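Local atomic coordinates of uroporphyrinogen-III C-methyltransferase (Pseudomonas denitrificans, PDB entry 1S4D), a protein that catalyses the two successive S-adenosyl-L-methionine-dependent methylations, at C-2 and C-7, that turn uroporphyrinogen III into precorrin-2 on the way to cobalamin and siroheme. Residues Leu9-Gly21 against Glu112-Val126. Residues are numbered along the deposited sequence; the frame is centred on the assembly and turned at random.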
ATOM      1  N   LEU B   9      -1.778 -20.572   9.553  1.00 35.25           N
ATOM      2  CA  LEU B   9      -2.124 -19.833   8.348  1.00 32.94           C
ATOM      3  C   LEU B   9      -2.961 -20.707   7.431  1.00 31.77           C
ATOM      4  O   LEU B   9      -2.818 -21.928   7.458  1.00 31.39           O
ATOM      5  CB  LEU B   9      -0.866 -19.361   7.641  1.00 32.51           C
ATOM      6  CG  LEU B   9      -0.168 -18.266   8.448  1.00 31.57           C
ATOM      7  CD1 LEU B   9       0.993 -17.673   7.679  1.00 29.53           C
ATOM      8  CD2 LEU B   9      -1.150 -17.187   8.902  1.00 29.57           C
ATOM      9  N   PRO B  10      -3.841 -20.095   6.637  1.00 30.66           N
ATOM     10  CA  PRO B  10      -4.747 -20.857   5.769  1.00 29.76           C
ATOM     11  C   PRO B  10      -3.960 -21.565   4.689  1.00 29.15           C
ATOM     12  O   PRO B  10      -3.017 -21.013   4.144  1.00 29.20           O
ATOM     13  CB  PRO B  10      -5.628 -19.781   5.139  1.00 29.68           C
ATOM     14  CG  PRO B  10      -5.385 -18.552   5.913  1.00 29.50           C
ATOM     15  CD  PRO B  10      -4.029 -18.639   6.489  1.00 30.23           C
ATOM     16  N   ALA B  11      -4.332 -22.801   4.408  1.00 29.00           N
ATOM     17  CA  ALA B  11      -3.764 -23.551   3.296  1.00 28.43           C
ATOM     18  C   ALA B  11      -4.191 -22.927   1.976  1.00 28.12           C
ATOM     19  O   ALA B  11      -5.295 -22.426   1.872  1.00 27.95           O
ATOM     20  CB  ALA B  11      -4.248 -24.975   3.352  1.00 27.97           C
ATOM     21  N   LEU B  12      -3.322 -22.955   0.970  1.00 28.12           N
ATOM     22  CA  LEU B  12      -3.771 -22.720  -0.399  1.00 28.12           C
ATOM     23  C   LEU B  12      -4.354 -24.025  -0.957  1.00 28.40           C
ATOM     24  O   LEU B  12      -3.641 -24.952  -1.311  1.00 28.88           O
ATOM     25  CB  LEU B  12      -2.659 -22.118  -1.258  1.00 27.72           C
ATOM     26  CG  LEU B  12      -2.698 -22.177  -2.786  1.00 26.94           C
ATOM     27  CD1 LEU B  12      -3.988 -21.594  -3.416  1.00 23.31           C
ATOM     28  CD2 LEU B  12      -1.419 -21.523  -3.334  1.00 24.49           C
ATOM     29  N   GLU B  13      -5.679 -24.066  -0.995  1.00 28.70           N
ATOM     30  CA  GLU B  13      -6.475 -25.260  -1.257  1.00 28.60           C
ATOM     31  C   GLU B  13      -6.531 -25.680  -2.715  1.00 27.47           C
ATOM     32  O   GLU B  13      -6.606 -24.841  -3.597  1.00 27.45           O
ATOM     33  CB  GLU B  13      -7.908 -24.982  -0.815  1.00 28.84           C
ATOM     34  CG  GLU B  13      -8.469 -26.035   0.103  1.00 33.40           C
ATOM     35  CD  GLU B  13      -8.395 -25.596   1.533  1.00 38.75           C
ATOM     36  OE1 GLU B  13      -7.661 -26.239   2.318  1.00 41.06           O
ATOM     37  OE2 GLU B  13      -9.065 -24.591   1.854  1.00 41.64           O
ATOM     38  N   LYS B  14      -6.551 -26.986  -2.957  1.00 26.72           N
ATOM     39  CA  LYS B  14      -6.717 -27.527  -4.303  1.00 26.02           C
ATOM     40  C   LYS B  14      -7.924 -26.894  -4.992  1.00 25.23           C
ATOM     41  O   LYS B  14      -9.005 -26.790  -4.408  1.00 25.36           O
ATOM     42  CB  LYS B  14      -6.861 -29.049  -4.262  1.00 26.32           C
ATOM     43  CG  LYS B  14      -5.553 -29.822  -3.957  1.00 27.63           C
ATOM     44  CD  LYS B  14      -5.714 -31.303  -4.293  1.00 29.50           C
ATOM     45  CE  LYS B  14      -4.693 -32.155  -3.563  1.00 33.15           C
ATOM     46  NZ  LYS B  14      -3.940 -33.078  -4.482  1.00 35.79           N
ATOM     47  N   GLY B  15      -7.727 -26.426  -6.217  1.00 24.07           N
ATOM     48  CA  GLY B  15      -8.826 -25.883  -6.987  1.00 23.49           C
ATOM     49  C   GLY B  15      -9.220 -24.464  -6.635  1.00 23.34           C
ATOM     50  O   GLY B  15     -10.330 -24.027  -6.961  1.00 23.57           O
ATOM     51  N   SER B  16      -8.326 -23.732  -5.974  1.00 22.57           N
ATOM     52  CA  SER B  16      -8.577 -22.326  -5.728  1.00 22.27           C
ATOM     53  C   SER B  16      -7.425 -21.454  -6.206  1.00 21.77           C
ATOM     54  O   SER B  16      -6.338 -21.946  -6.487  1.00 22.06           O
ATOM     55  CB  SER B  16      -8.947 -22.069  -4.263  1.00 22.17           C
ATOM     56  OG  SER B  16      -7.876 -22.377  -3.411  1.00 23.62           O
ATOM     57  N   VAL B  17      -7.684 -20.160  -6.335  1.00 21.37           N
ATOM     58  CA  VAL B  17      -6.659 -19.225  -6.767  1.00 21.07           C
ATOM     59  C   VAL B  17      -6.420 -18.135  -5.704  1.00 21.65           C
ATOM     60  O   VAL B  17      -7.370 -17.490  -5.223  1.00 21.81           O
ATOM     61  CB  VAL B  17      -7.027 -18.585  -8.124  1.00 20.99           C
ATOM     62  CG1 VAL B  17      -5.933 -17.640  -8.580  1.00 18.87           C
ATOM     63  CG2 VAL B  17      -7.338 -19.675  -9.196  1.00 19.30           C
ATOM     64  N   TRP B  18      -5.160 -17.961  -5.312  1.00 21.31           N
ATOM     65  CA  TRP B  18      -4.784 -16.785  -4.551  1.00 21.55           C
ATOM     66  C   TRP B  18      -4.171 -15.723  -5.487  1.00 22.10           C
ATOM     67  O   TRP B  18      -3.243 -16.014  -6.270  1.00 22.35           O
ATOM     68  CB  TRP B  18      -3.809 -17.160  -3.448  1.00 21.25           C
ATOM     69  CG  TRP B  18      -4.388 -18.016  -2.371  1.00 20.64           C
ATOM     70  CD1 TRP B  18      -5.535 -18.770  -2.432  1.00 21.81           C
ATOM     71  CD2 TRP B  18      -3.876 -18.188  -1.049  1.00 19.24           C
ATOM     72  NE1 TRP B  18      -5.757 -19.407  -1.235  1.00 19.42           N
ATOM     73  CE2 TRP B  18      -4.754 -19.072  -0.366  1.00 18.44           C
ATOM     74  CE3 TRP B  18      -2.767 -17.677  -0.359  1.00 18.35           C
ATOM     75  CZ2 TRP B  18      -4.556 -19.459   0.956  1.00 15.60           C
ATOM     76  CZ3 TRP B  18      -2.562 -18.078   0.956  1.00 17.69           C
ATOM     77  CH2 TRP B  18      -3.457 -18.964   1.595  1.00 17.29           C
ATOM     78  N   LEU B  19      -4.715 -14.509  -5.425  1.00 22.31           N
ATOM     79  CA  LEU B  19      -4.086 -13.335  -6.021  1.00 22.47           C
ATOM     80  C   LEU B  19      -3.194 -12.727  -4.932  1.00 22.73           C
ATOM     81  O   LEU B  19      -3.689 -12.229  -3.926  1.00 23.13           O
ATOM     82  CB  LEU B  19      -5.148 -12.347  -6.490  1.00 22.53           C
ATOM     83  CG  LEU B  19      -6.003 -12.756  -7.711  1.00 24.01           C
ATOM     84  CD1 LEU B  19      -6.767 -13.992  -7.450  1.00 25.17           C
ATOM     85  CD2 LEU B  19      -7.004 -11.700  -8.059  1.00 24.96           C
ATOM     86  N   VAL B  20      -1.881 -12.807  -5.132  1.00 22.39           N
ATOM     87  CA  VAL B  20      -0.880 -12.496  -4.120  1.00 21.74           C
ATOM     88  C   VAL B  20       0.058 -11.397  -4.623  1.00 22.29           C
ATOM     89  O   VAL B  20       0.615 -11.488  -5.757  1.00 21.76           O
ATOM     90  CB  VAL B  20      -0.015 -13.741  -3.809  1.00 21.77           C
ATOM     91  CG1 VAL B  20       1.039 -13.426  -2.787  1.00 21.32           C
ATOM     92  CG2 VAL B  20      -0.869 -14.906  -3.336  1.00 21.47           C
ATOM     93  N   GLY B  21       0.226 -10.361  -3.791  1.00 22.03           N
ATOM     94  CA  GLY B  21       1.167  -9.299  -4.085  1.00 21.90           C
ATOM     95  C   GLY B  21       2.565  -9.804  -3.785  1.00 21.93           C
ATOM     96  O   GLY B  21       2.791 -10.382  -2.724  1.00 22.56           O
ATOM     97  N   GLU B 112      -9.309 -10.035 -12.554  1.00 28.44           N
ATOM     98  CA  GLU B 112      -8.998 -11.450 -12.391  1.00 28.02           C
ATOM     99  C   GLU B 112     -10.007 -12.110 -11.448  1.00 28.19           C
ATOM    100  O   GLU B 112     -10.655 -13.087 -11.847  1.00 28.92           O
ATOM    101  CB  GLU B 112      -7.568 -11.651 -11.922  1.00 27.80           C
ATOM    102  CG  GLU B 112      -6.577 -11.224 -12.978  1.00 28.64           C
ATOM    103  CD  GLU B 112      -5.125 -11.436 -12.614  1.00 28.15           C
ATOM    104  OE1 GLU B 112      -4.700 -11.114 -11.471  1.00 28.73           O
ATOM    105  OE2 GLU B 112      -4.410 -11.892 -13.516  1.00 26.10           O
ATOM    106  N   ALA B 113     -10.172 -11.557 -10.240  1.00 27.12           N
ATOM    107  CA  ALA B 113     -11.096 -12.099  -9.259  1.00 26.52           C
ATOM    108  C   ALA B 113     -12.495 -12.202  -9.856  1.00 26.12           C
ATOM    109  O   ALA B 113     -13.187 -13.201  -9.677  1.00 25.14           O
ATOM    110  CB  ALA B 113     -11.105 -11.232  -7.986  1.00 26.84           C
ATOM    111  N   LEU B 114     -12.892 -11.168 -10.593  1.00 26.15           N
ATOM    112  CA  LEU B 114     -14.213 -11.136 -11.214  1.00 26.00           C
ATOM    113  C   LEU B 114     -14.373 -12.303 -12.174  1.00 25.97           C
ATOM    114  O   LEU B 114     -15.411 -12.968 -12.188  1.00 26.79           O
ATOM    115  CB  LEU B 114     -14.411  -9.823 -11.947  1.00 25.82           C
ATOM    116  CG  LEU B 114     -15.572  -8.879 -11.638  1.00 26.35           C
ATOM    117  CD1 LEU B 114     -16.046  -8.885 -10.179  1.00 23.10           C
ATOM    118  CD2 LEU B 114     -15.183  -7.457 -12.108  1.00 26.35           C
ATOM    119  N   THR B 115     -13.332 -12.573 -12.954  1.00 25.66           N
ATOM    120  CA  THR B 115     -13.328 -13.726 -13.833  1.00 25.67           C
ATOM    121  C   THR B 115     -13.405 -15.012 -13.017  1.00 25.60           C
ATOM    122  O   THR B 115     -14.198 -15.904 -13.339  1.00 25.83           O
ATOM    123  CB  THR B 115     -12.083 -13.711 -14.737  1.00 25.83           C
ATOM    124  OG1 THR B 115     -12.085 -12.511 -15.520  1.00 26.80           O
ATOM    125  CG2 THR B 115     -12.161 -14.807 -15.781  1.00 24.35           C
ATOM    126  N   LEU B 116     -12.602 -15.102 -11.955  1.00 25.14           N
ATOM    127  CA  LEU B 116     -12.679 -16.251 -11.046  1.00 24.83           C
ATOM    128  C   LEU B 116     -14.140 -16.504 -10.560  1.00 24.90           C
ATOM    129  O   LEU B 116     -14.662 -17.614 -10.690  1.00 24.89           O
ATOM    130  CB  LEU B 116     -11.690 -16.096  -9.888  1.00 24.23           C
ATOM    131  CG  LEU B 116     -10.243 -16.642  -9.982  1.00 25.06           C
ATOM    132  CD1 LEU B 116      -9.860 -17.307 -11.304  1.00 22.41           C
ATOM    133  CD2 LEU B 116      -9.201 -15.600  -9.618  1.00 24.30           C
ATOM    134  N   VAL B 117     -14.807 -15.468 -10.056  1.00 24.46           N
ATOM    135  CA  VAL B 117     -16.174 -15.604  -9.581  1.00 24.38           C
ATOM    136  C   VAL B 117     -17.144 -16.119 -10.669  1.00 25.32           C
ATOM    137  O   VAL B 117     -17.874 -17.090 -10.451  1.00 25.45           O
ATOM    138  CB  VAL B 117     -16.681 -14.296  -8.955  1.00 24.14           C
ATOM    139  CG1 VAL B 117     -18.168 -14.386  -8.686  1.00 22.42           C
ATOM    140  CG2 VAL B 117     -15.924 -14.012  -7.674  1.00 22.68           C
ATOM    141  N   GLU B 118     -17.119 -15.472 -11.835  1.00 25.84           N
ATOM    142  CA  GLU B 118     -17.905 -15.853 -13.003  1.00 26.33           C
ATOM    143  C   GLU B 118     -17.840 -17.361 -13.300  1.00 26.30           C
ATOM    144  O   GLU B 118     -18.837 -17.965 -13.696  1.00 26.65           O
ATOM    145  CB  GLU B 118     -17.406 -15.024 -14.200  1.00 26.80           C
ATOM    146  CG  GLU B 118     -17.922 -15.359 -15.601  1.00 28.07           C
ATOM    147  CD  GLU B 118     -17.081 -14.673 -16.676  1.00 32.27           C
ATOM    148  OE1 GLU B 118     -16.397 -13.663 -16.359  1.00 34.20           O
ATOM    149  OE2 GLU B 118     -17.067 -15.136 -17.838  1.00 34.41           O
ATOM    150  N   HIS B 119     -16.674 -17.964 -13.093  1.00 26.25           N
ATOM    151  CA  HIS B 119     -16.468 -19.373 -13.424  1.00 26.11           C
ATOM    152  C   HIS B 119     -16.452 -20.261 -12.188  1.00 26.17           C
ATOM    153  O   HIS B 119     -15.972 -21.401 -12.250  1.00 25.50           O
ATOM    154  CB  HIS B 119     -15.177 -19.567 -14.217  1.00 25.87           C
ATOM    155  CG  HIS B 119     -15.105 -18.756 -15.473  1.00 25.41           C
ATOM    156  ND1 HIS B 119     -15.395 -19.282 -16.715  1.00 24.77           N
ATOM    157  CD2 HIS B 119     -14.766 -17.462 -15.679  1.00 24.53           C
ATOM    158  CE1 HIS B 119     -15.246 -18.344 -17.633  1.00 25.03           C
ATOM    159  NE2 HIS B 119     -14.861 -17.230 -17.031  1.00 25.84           N
ATOM    160  N   GLN B 120     -16.972 -19.730 -11.074  1.00 26.48           N
ATOM    161  CA  GLN B 120     -17.206 -20.516  -9.842  1.00 26.78           C
ATOM    162  C   GLN B 120     -15.903 -21.001  -9.168  1.00 26.50           C
ATOM    163  O   GLN B 120     -15.867 -22.070  -8.554  1.00 27.16           O
ATOM    164  CB  GLN B 120     -18.149 -21.702 -10.104  0.50 26.64           C
ATOM    165  CG  GLN B 120     -19.468 -21.345 -10.748  0.50 26.69           C
ATOM    166  CD  GLN B 120     -20.451 -20.840  -9.742  0.50 27.19           C
ATOM    167  OE1 GLN B 120     -20.492 -19.644  -9.468  0.50 28.38           O
ATOM    168  NE2 GLN B 120     -21.241 -21.745  -9.168  0.50 27.45           N
ATOM    169  N   VAL B 121     -14.834 -20.218  -9.270  1.00 25.66           N
ATOM    170  CA  VAL B 121     -13.573 -20.613  -8.649  1.00 24.80           C
ATOM    171  C   VAL B 121     -13.349 -19.786  -7.380  1.00 25.06           C
ATOM    172  O   VAL B 121     -13.343 -18.561  -7.449  1.00 25.64           O
ATOM    173  CB  VAL B 121     -12.402 -20.447  -9.642  1.00 24.77           C
ATOM    174  CG1 VAL B 121     -11.070 -20.708  -8.979  1.00 23.85           C
ATOM    175  CG2 VAL B 121     -12.584 -21.365 -10.829  1.00 22.59           C
ATOM    176  N   PRO B 122     -13.177 -20.417  -6.216  1.00 24.89           N
ATOM    177  CA  PRO B 122     -12.919 -19.644  -4.988  1.00 24.35           C
ATOM    178  C   PRO B 122     -11.535 -19.023  -5.035  1.00 24.50           C
ATOM    179  O   PRO B 122     -10.638 -19.555  -5.716  1.00 24.12           O
ATOM    180  CB  PRO B 122     -13.010 -20.684  -3.868  1.00 23.98           C
ATOM    181  CG  PRO B 122     -12.737 -21.990  -4.521  1.00 24.53           C
ATOM    182  CD  PRO B 122     -13.181 -21.871  -5.968  1.00 24.90           C
ATOM    183  N   PHE B 123     -11.370 -17.900  -4.334  1.00 24.75           N
ATOM    184  CA  PHE B 123     -10.101 -17.176  -4.316  1.00 24.32           C
ATOM    185  C   PHE B 123      -9.933 -16.478  -3.001  1.00 24.67           C
ATOM    186  O   PHE B 123     -10.902 -16.249  -2.282  1.00 24.98           O
ATOM    187  CB  PHE B 123     -10.034 -16.134  -5.437  1.00 24.22           C
ATOM    188  CG  PHE B 123     -11.030 -15.031  -5.287  1.00 22.99           C
ATOM    189  CD1 PHE B 123     -10.666 -13.824  -4.737  1.00 21.88           C
ATOM    190  CD2 PHE B 123     -12.343 -15.209  -5.702  1.00 23.45           C
ATOM    191  CE1 PHE B 123     -11.592 -12.810  -4.585  1.00 22.99           C
ATOM    192  CE2 PHE B 123     -13.282 -14.201  -5.555  1.00 23.16           C
ATOM    193  CZ  PHE B 123     -12.910 -13.000  -4.987  1.00 23.09           C
ATOM    194  N   ARG B 124      -8.685 -16.132  -2.706  1.00 24.68           N
ATOM    195  CA  ARG B 124      -8.334 -15.268  -1.595  1.00 24.29           C
ATOM    196  C   ARG B 124      -7.530 -14.104  -2.195  1.00 23.90           C
ATOM    197  O   ARG B 124      -6.879 -14.295  -3.231  1.00 24.04           O
ATOM    198  CB  ARG B 124      -7.463 -16.046  -0.599  1.00 24.48           C
ATOM    199  CG  ARG B 124      -6.662 -15.152   0.352  1.00 25.36           C
ATOM    200  CD  ARG B 124      -5.914 -15.888   1.437  1.00 26.61           C
ATOM    201  NE  ARG B 124      -6.816 -16.565   2.369  1.00 27.36           N
ATOM    202  CZ  ARG B 124      -6.977 -16.256   3.645  1.00 27.21           C
ATOM    203  NH1 ARG B 124      -6.308 -15.244   4.192  1.00 27.54           N
ATOM    204  NH2 ARG B 124      -7.824 -16.969   4.379  1.00 26.68           N
ATOM    205  N   ILE B 125      -7.571 -12.927  -1.558  1.00 23.04           N
ATOM    206  CA  ILE B 125      -6.631 -11.843  -1.871  1.00 22.08           C
ATOM    207  C   ILE B 125      -5.586 -11.694  -0.772  1.00 21.60           C
ATOM    208  O   ILE B 125      -5.907 -11.657   0.414  1.00 21.99           O
ATOM    209  CB  ILE B 125      -7.363 -10.492  -2.070  1.00 22.41           C
ATOM    210  CG1 ILE B 125      -8.447 -10.602  -3.154  1.00 22.44           C
ATOM    211  CG2 ILE B 125      -6.362  -9.353  -2.383  1.00 21.67           C
ATOM    212  CD1 ILE B 125      -7.916 -10.804  -4.575  1.00 22.02           C
ATOM    213  N   VAL B 126      -4.335 -11.602  -1.177  1.00 20.28           N
ATOM    214  CA  VAL B 126      -3.261 -11.375  -0.262  1.00 19.52           C
ATOM    215  C   VAL B 126      -2.595 -10.079  -0.655  1.00 19.33           C
ATOM    216  O   VAL B 126      -1.852 -10.010  -1.635  1.00 19.24           O
ATOM    217  CB  VAL B 126      -2.242 -12.512  -0.323  1.00 19.98           C
ATOM    218  CG1 VAL B 126      -1.019 -12.204   0.587  1.00 19.33           C
ATOM    219  CG2 VAL B 126      -2.901 -13.813   0.053  1.00 18.87           C
TER
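Val17 N donates to Pro122 O (3.1 Å, 167° at the hydrogen), opening the parallel pairing of strands 16-21 and 123-126. Leu19 bonds through both its backbone groups: its N reaches Arg124 O at 3.1 Å and its O receives Val126 N at 2.9 Å. Gly21 N, near Gly101 of the S-adenosyl-L-homocysteine site, closes the run on Val126 O. On the sheet face carrying Trp18 and Val20, Arg124 lies alongside the indole, its CD 3.7 Å from the six-membered-ring centroid, a CH-pi contact over the face; Leu12 CB covers the opposite face. Bent at chi3 (-65°), the arginine chain brings its guanidinium against Pro10 CG, which sits 3.3 Å from NH2 over one face of the group. An alanine in place of Trp18 would probably open a gap between Leu12 and Arg124 and leave the arginine's CD without the ring it lies on. The other face is aliphatic: Leu19 CD1 meets Leu116 CD2 at 3.6 Å, Val17 packs crosswise on Leu116, and Ile125 CD1 touches Leu19 CB at 3.7 Å. Here packs helix 109-118, from the beta-alpha-beta crossover linking strands 94-99 and 123-126. Directional backbone bonds thus set the strand pairing, while apolar contacts and the Trp18-Arg124 stack hold the two faces.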